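Local coordinates for uric acid degradation bifunctional protein PucL (Bacillus subtilis, PDB 6A4M), which catalyses urate oxidation in purine breakdown as a cofactor-independent urate oxidase, and as a bifunctional protein probably also carries a decarboxylase activity, at residues 155-159 with 201-207; 32-36 with 129-133. All blocks are in the same frame, centred on the assembly; numbering follows the deposited sequence.

Interaction 1 of 2, residues 155-159 with 201-207; sequences ITEQY and SWQYENT
Gln158 and Tyr159 face Trp202 and Gln203 where two neighbouring strands of the large antiparallel sheet, 153-169 and 194-204, begin to part. Trp202 still shares a backbone hydrogen bond with Ser160, but the short strand segments already run 124° apart, and the CA atoms of Tyr159 and Gln203 are 4.8 Å from each other. Here Tyr159 CA lies 3.5 Å from Trp202 O in a bent CA-H...O contact. Gln203 sends its CG to within 3.5 Å of Gln158 O, and the same carbon rests alongside Tyr159 CB. With its CG lodged between the backbone N and the carbonyl carbon (chi1 62°), Tyr159 carries its ring toward Ser201, whose OG approaches obliquely, 4.0 Å from CD1 of Tyr159. The carboxylate carbon of Glu157 stands at an edge of that ring, in its plane. This is sheet architecture of the tunnelling fold that urate oxidases share: strand 139-148 takes the other side of 153-169, and a classic beta bulge, Thr156 and Glu157 both facing Lys145, interrupts that pairing. As the partner chain leaves its strand and curls back, side chains make the contact beyond the last paired residues. Gln158 reaches Thr207 with an extended chain, CG trans to the backbone N (chi1 -173°), and crosses it at a slant, the end of the Gln158 side chain packing against Thr207 OG1. Ile155 meets the same hydroxyl from further back along the strand, its CG2 4.2 Å from Thr207 OG1. The Tyr204 ring is approached obliquely by the end of the Gln158 side chain; the Tyr204 hydroxyl is hydrogen-bonded to the backbone N of Val219, and its CE1 abuts the indole edge of Trp202.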
loop_
_atom_site.group_PDB
_atom_site.type_symbol
_atom_site.label_atom_id
_atom_site.label_comp_id
_atom_site.label_asym_id
_atom_site.label_seq_id
_atom_site.Cartn_x
_atom_site.Cartn_y
_atom_site.Cartn_z
ATOM N N ILE A 155 9.663 -2.710 18.318
ATOM C CA ILE A 155 9.378 -2.147 17.000
ATOM C C ILE A 155 9.589 -0.632 17.063
ATOM O O ILE A 155 8.872 0.063 17.782
ATOM C CB ILE A 155 7.927 -2.454 16.548
ATOM C CG1 ILE A 155 7.643 -3.967 16.568
ATOM C CG2 ILE A 155 7.645 -1.858 15.170
ATOM C CD1 ILE A 155 8.578 -4.807 15.723
ATOM N N THR A 156 10.558 -0.131 16.297
ATOM C CA THR A 156 10.924 1.305 16.315
ATOM C C THR A 156 10.111 2.106 15.291
ATOM O O THR A 156 9.738 3.256 15.552
ATOM C CB THR A 156 12.460 1.590 16.163
ATOM O OG1 THR A 156 12.669 2.731 15.318
ATOM C CG2 THR A 156 13.259 0.425 15.580
ATOM N N GLU A 157 9.858 1.504 14.128
ATOM C CA GLU A 157 9.006 2.100 13.105
ATOM C C GLU A 157 8.178 1.019 12.420
ATOM O O GLU A 157 8.642 -0.107 12.227
ATOM C CB GLU A 157 9.853 2.843 12.069
ATOM C CG GLU A 157 9.038 3.649 11.062
ATOM C CD GLU A 157 9.894 4.487 10.126
ATOM O OE1 GLU A 157 11.050 4.093 9.840
ATOM O OE2 GLU A 157 9.400 5.543 9.665
ATOM N N GLN A 158 6.947 1.376 12.063
ATOM C CA GLN A 158 6.082 0.510 11.271
ATOM C C GLN A 158 5.009 1.333 10.572
ATOM O O GLN A 158 4.263 2.063 11.223
ATOM C CB GLN A 158 5.408 -0.548 12.147
ATOM C CG GLN A 158 4.624 -1.584 11.343
ATOM C CD GLN A 158 3.459 -2.189 12.097
ATOM O OE1 GLN A 158 3.388 -3.404 12.261
ATOM N NE2 GLN A 158 2.542 -1.347 12.563
ATOM N N TYR A 159 4.936 1.206 9.251
ATOM C CA TYR A 159 3.821 1.759 8.487
ATOM C C TYR A 159 3.575 0.954 7.228
ATOM O O TYR A 159 4.468 0.267 6.732
ATOM C CB TYR A 159 4.059 3.233 8.141
ATOM C CG TYR A 159 5.258 3.512 7.262
ATOM C CD1 TYR A 159 5.137 3.551 5.868
ATOM C CD2 TYR A 159 6.509 3.768 7.817
ATOM C CE1 TYR A 159 6.233 3.819 5.058
ATOM C CE2 TYR A 159 7.611 4.038 7.016
ATOM C CZ TYR A 159 7.471 4.065 5.639
ATOM O OH TYR A 159 8.564 4.330 4.845
ATOM N N SER A 201 0.278 6.811 3.430
ATOM C CA SER A 201 0.796 5.934 4.484
ATOM C C SER A 201 -0.123 5.965 5.694
ATOM O O SER A 201 -0.911 6.891 5.846
ATOM C CB SER A 201 2.183 6.395 4.937
ATOM O OG SER A 201 3.119 6.342 3.880
ATOM N N TRP A 202 -0.002 4.956 6.554
ATOM C CA TRP A 202 -0.733 4.922 7.822
ATOM C C TRP A 202 -0.002 4.103 8.891
ATOM O O TRP A 202 0.636 3.088 8.589
ATOM C CB TRP A 202 -2.157 4.388 7.619
ATOM C CG TRP A 202 -2.232 3.032 6.996
ATOM C CD1 TRP A 202 -2.262 1.830 7.646
ATOM C CD2 TRP A 202 -2.298 2.731 5.596
ATOM N NE1 TRP A 202 -2.338 0.799 6.738
ATOM C CE2 TRP A 202 -2.362 1.322 5.473
ATOM C CE3 TRP A 202 -2.306 3.513 4.431
ATOM C CZ2 TRP A 202 -2.436 0.679 4.232
ATOM C CZ3 TRP A 202 -2.380 2.872 3.195
ATOM C CH2 TRP A 202 -2.444 1.468 3.108
ATOM N N GLN A 203 -0.099 4.569 10.135
ATOM C CA GLN A 203 0.496 3.899 11.287
ATOM C C GLN A 203 -0.611 3.457 12.235
ATOM O O GLN A 203 -1.551 4.214 12.497
ATOM C CB GLN A 203 1.466 4.835 12.011
ATOM C CG GLN A 203 2.705 5.172 11.199
ATOM C CD GLN A 203 3.685 6.049 11.956
ATOM O OE1 GLN A 203 3.343 7.147 12.389
ATOM N NE2 GLN A 203 4.916 5.571 12.110
ATOM N N TYR A 204 -0.496 2.230 12.737
ATOM C CA TYR A 204 -1.460 1.682 13.688
ATOM C C TYR A 204 -1.100 2.116 15.107
ATOM O O TYR A 204 0.077 2.227 15.446
ATOM C CB TYR A 204 -1.464 0.156 13.641
ATOM C CG TYR A 204 -2.004 -0.459 12.372
ATOM C CD1 TYR A 204 -1.205 -0.579 11.234
ATOM C CD2 TYR A 204 -3.304 -0.959 12.318
ATOM C CE1 TYR A 204 -1.695 -1.167 10.074
ATOM C CE2 TYR A 204 -3.800 -1.546 11.164
ATOM C CZ TYR A 204 -2.995 -1.647 10.046
ATOM O OH TYR A 204 -3.485 -2.235 8.905
ATOM N N GLU A 205 -2.123 2.351 15.926
ATOM C CA GLU A 205 -1.939 2.551 17.366
ATOM C C GLU A 205 -1.392 1.259 17.978
ATOM O O GLU A 205 -0.417 1.278 18.727
ATOM C CB GLU A 205 -3.265 2.931 18.039
ATOM C CG GLU A 205 -3.124 3.472 19.460
ATOM C CD GLU A 205 -4.420 3.424 20.258
ATOM O OE1 GLU A 205 -5.514 3.358 19.657
ATOM O OE2 GLU A 205 -4.343 3.451 21.505
ATOM N N ASN A 206 -2.032 0.146 17.628
ATOM C CA ASN A 206 -1.630 -1.186 18.073
ATOM C C ASN A 206 -0.963 -1.925 16.917
ATOM O O ASN A 206 -1.605 -2.251 15.919
ATOM C CB ASN A 206 -2.855 -1.947 18.593
ATOM C CG ASN A 206 -3.341 -1.419 19.936
ATOM O OD1 ASN A 206 -2.542 -1.057 20.805
ATOM N ND2 ASN A 206 -4.657 -1.373 20.113
ATOM N N THR A 207 0.329 -2.197 17.069
ATOM C CA THR A 207 1.168 -2.686 15.972
ATOM C C THR A 207 0.794 -4.112 15.498
ATOM O O THR A 207 1.035 -4.468 14.342
ATOM C CB THR A 207 2.673 -2.554 16.346
ATOM O OG1 THR A 207 3.451 -2.316 15.169
ATOM C CG2 THR A 207 3.205 -3.784 17.084
#

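Interaction 2 of 2, residues 32-36 with 129-133; sequences RDNTV and RLVFR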
loop_
_atom_site.group_PDB
_atom_site.type_symbol
_atom_site.label_atom_id
_atom_site.label_comp_id
_atom_site.label_asym_id
_atom_site.label_seq_id
_atom_site.Cartn_x
_atom_site.Cartn_y
_atom_site.Cartn_z
ATOM N N ARG A 32 -8.878 -11.160 0.548
ATOM C CA ARG A 32 -7.967 -11.547 -0.530
ATOM C C ARG A 32 -7.865 -13.068 -0.570
ATOM O O ARG A 32 -7.589 -13.697 0.458
ATOM C CB ARG A 32 -6.564 -10.973 -0.293
ATOM C CG ARG A 32 -6.459 -9.455 -0.247
ATOM C CD ARG A 32 -5.101 -9.020 0.296
ATOM N NE ARG A 32 -5.041 -7.586 0.597
ATOM C CZ ARG A 32 -4.139 -6.995 1.390
ATOM N NH1 ARG A 32 -3.183 -7.692 2.005
ATOM N NH2 ARG A 32 -4.200 -5.679 1.579
ATOM N N ASP A 33 -8.076 -13.659 -1.746
ATOM C CA ASP A 33 -7.872 -15.101 -1.926
ATOM C C ASP A 33 -6.403 -15.515 -1.755
ATOM O O ASP A 33 -6.132 -16.640 -1.339
ATOM C CB ASP A 33 -8.400 -15.567 -3.294
ATOM C CG ASP A 33 -9.933 -15.608 -3.363
ATOM O OD1 ASP A 33 -10.609 -15.546 -2.309
ATOM O OD2 ASP A 33 -10.469 -15.718 -4.489
ATOM N N ASN A 34 -5.472 -14.605 -2.063
ATOM C CA ASN A 34 -4.025 -14.838 -1.944
ATOM C C ASN A 34 -3.547 -16.072 -2.734
ATOM O O ASN A 34 -2.622 -16.773 -2.319
ATOM C CB ASN A 34 -3.601 -14.923 -0.458
ATOM C CG ASN A 34 -3.528 -13.564 0.231
ATOM O OD1 ASN A 34 -3.472 -12.510 -0.412
ATOM N ND2 ASN A 34 -3.496 -13.591 1.565
ATOM N N THR A 35 -4.175 -16.313 -3.886
ATOM C CA THR A 35 -3.831 -17.447 -4.752
ATOM C C THR A 35 -2.414 -17.314 -5.301
ATOM O O THR A 35 -1.695 -18.302 -5.416
ATOM C CB THR A 35 -4.814 -17.564 -5.931
ATOM O OG1 THR A 35 -6.150 -17.623 -5.430
ATOM C CG2 THR A 35 -4.533 -18.806 -6.766
ATOM N N VAL A 36 -2.036 -16.093 -5.665
ATOM C CA VAL A 36 -0.654 -15.768 -6.003
ATOM C C VAL A 36 -0.313 -14.391 -5.425
ATOM O O VAL A 36 -1.083 -13.437 -5.548
ATOM C CB VAL A 36 -0.385 -15.853 -7.527
ATOM C CG1 VAL A 36 -1.340 -14.974 -8.325
ATOM C CG2 VAL A 36 1.067 -15.516 -7.844
ATOM N N ARG A 129 -9.945 -17.981 -11.033
ATOM C CA ARG A 129 -9.124 -18.275 -9.860
ATOM C C ARG A 129 -7.739 -18.784 -10.287
ATOM O O ARG A 129 -6.945 -19.200 -9.439
ATOM C CB ARG A 129 -9.825 -19.314 -8.978
ATOM C CG ARG A 129 -11.232 -18.914 -8.545
ATOM C CD ARG A 129 -11.899 -19.989 -7.700
ATOM N NE ARG A 129 -11.162 -20.233 -6.462
ATOM C CZ ARG A 129 -11.164 -19.440 -5.386
ATOM N NH1 ARG A 129 -11.881 -18.314 -5.348
ATOM N NH2 ARG A 129 -10.435 -19.780 -4.325
ATOM N N LEU A 130 -7.460 -18.741 -11.596
ATOM C CA LEU A 130 -6.217 -19.256 -12.181
ATOM C C LEU A 130 -5.393 -18.183 -12.905
ATOM O O LEU A 130 -4.191 -18.083 -12.679
ATOM C CB LEU A 130 -6.534 -20.393 -13.161
ATOM C CG LEU A 130 -7.408 -21.543 -12.641
ATOM C CD1 LEU A 130 -7.630 -22.570 -13.740
ATOM C CD2 LEU A 130 -6.794 -22.203 -11.411
ATOM N N VAL A 131 -6.034 -17.403 -13.778
ATOM C CA VAL A 131 -5.339 -16.414 -14.619
ATOM C C VAL A 131 -5.340 -15.036 -13.953
ATOM O O VAL A 131 -6.400 -14.512 -13.609
ATOM C CB VAL A 131 -5.981 -16.311 -16.025
ATOM C CG1 VAL A 131 -5.165 -15.392 -16.930
ATOM C CG2 VAL A 131 -6.117 -17.694 -16.653
ATOM N N PHE A 132 -4.149 -14.455 -13.795
ATOM C CA PHE A 132 -3.976 -13.157 -13.140
ATOM C C PHE A 132 -3.112 -12.220 -13.978
ATOM O O PHE A 132 -2.095 -12.634 -14.527
ATOM C CB PHE A 132 -3.314 -13.337 -11.772
ATOM C CG PHE A 132 -4.133 -14.134 -10.798
ATOM C CD1 PHE A 132 -4.045 -15.521 -10.771
ATOM C CD2 PHE A 132 -4.981 -13.502 -9.896
ATOM C CE1 PHE A 132 -4.796 -16.264 -9.874
ATOM C CE2 PHE A 132 -5.733 -14.242 -8.990
ATOM C CZ PHE A 132 -5.641 -15.625 -8.982
ATOM N N ARG A 133 -3.524 -10.957 -14.070
ATOM C CA ARG A 133 -2.663 -9.895 -14.596
ATOM C C ARG A 133 -1.645 -9.507 -13.521
ATOM O O ARG A 133 -1.996 -9.420 -12.347
ATOM C CB ARG A 133 -3.482 -8.659 -15.008
ATOM C CG ARG A 133 -2.644 -7.412 -15.302
ATOM C CD ARG A 133 -3.403 -6.367 -16.108
ATOM N NE ARG A 133 -4.653 -5.994 -15.444
ATOM C CZ ARG A 133 -5.892 -6.144 -15.926
ATOM N NH1 ARG A 133 -6.140 -6.642 -17.137
ATOM N NH2 ARG A 133 -6.917 -5.765 -15.172
#
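The chain from Asp33 to Val36 and that from Arg129 to Phe132 run 45° apart end to end, the nearest CA atoms, those of Thr35 and Arg129, being 7.4 Å from each other, so side chains make most of the contact. The loop before strand 36-45 and the first residue of that strand meet the corner and the start of strand 131-134; both strands pair with strand 104-121 of the antiparallel sheet. Phe132 is the apolar centre. Val36 comes from the opposite direction and sets CG1 over one face of its ring, 3.9 Å from the centroid and 19° off the normal, a CH-pi contact displaced toward CD1. The Thr35 side chain crosses that of Phe132 at about a right angle, its CB coming obliquely to the ring, 3.7 Å from Phe132 CZ. Phe114 of the shared neighbour strand 104-121 touches both Val36 and Phe132. Thr35 also turns its methyl to the corner, CG2 lying 3.6 Å from Arg129 O. Nearer the solvent a salt bridge joins Asp33 to Arg129, whose chain bends at chi3 to bring the guanidinium round. Carboxylate and guanidinium planes are 59° apart, and the pairing is one-sided: Asp33 OD2 stands 3.1 Å from Arg129 NH1 but 4.1 Å from its NH2.

The two contacts illustrate how chemistry follows position within one sheet. Interaction 1 is partly buried and joins adjacent strands, 153-169 and 194-204, so main-chain atoms take a direct part and mostly polar side chains fill in as the strands separate. Interaction 2, a surface contact, brings a loop and the first residue of strand 36-45 against a chain corner and the start of strand 131-134, with backbones well apart; an aromatic-aliphatic cluster and a charged pair do the joining. It also buries less area, 225 Å² against 383 Å². The centres of interaction 1 and interaction 2 lie about 28 Å apart, on opposite sides of the chain's centre. In sequence they follow in series, 32-36 with 129-133 closing before 155-159 with 201-207 opens.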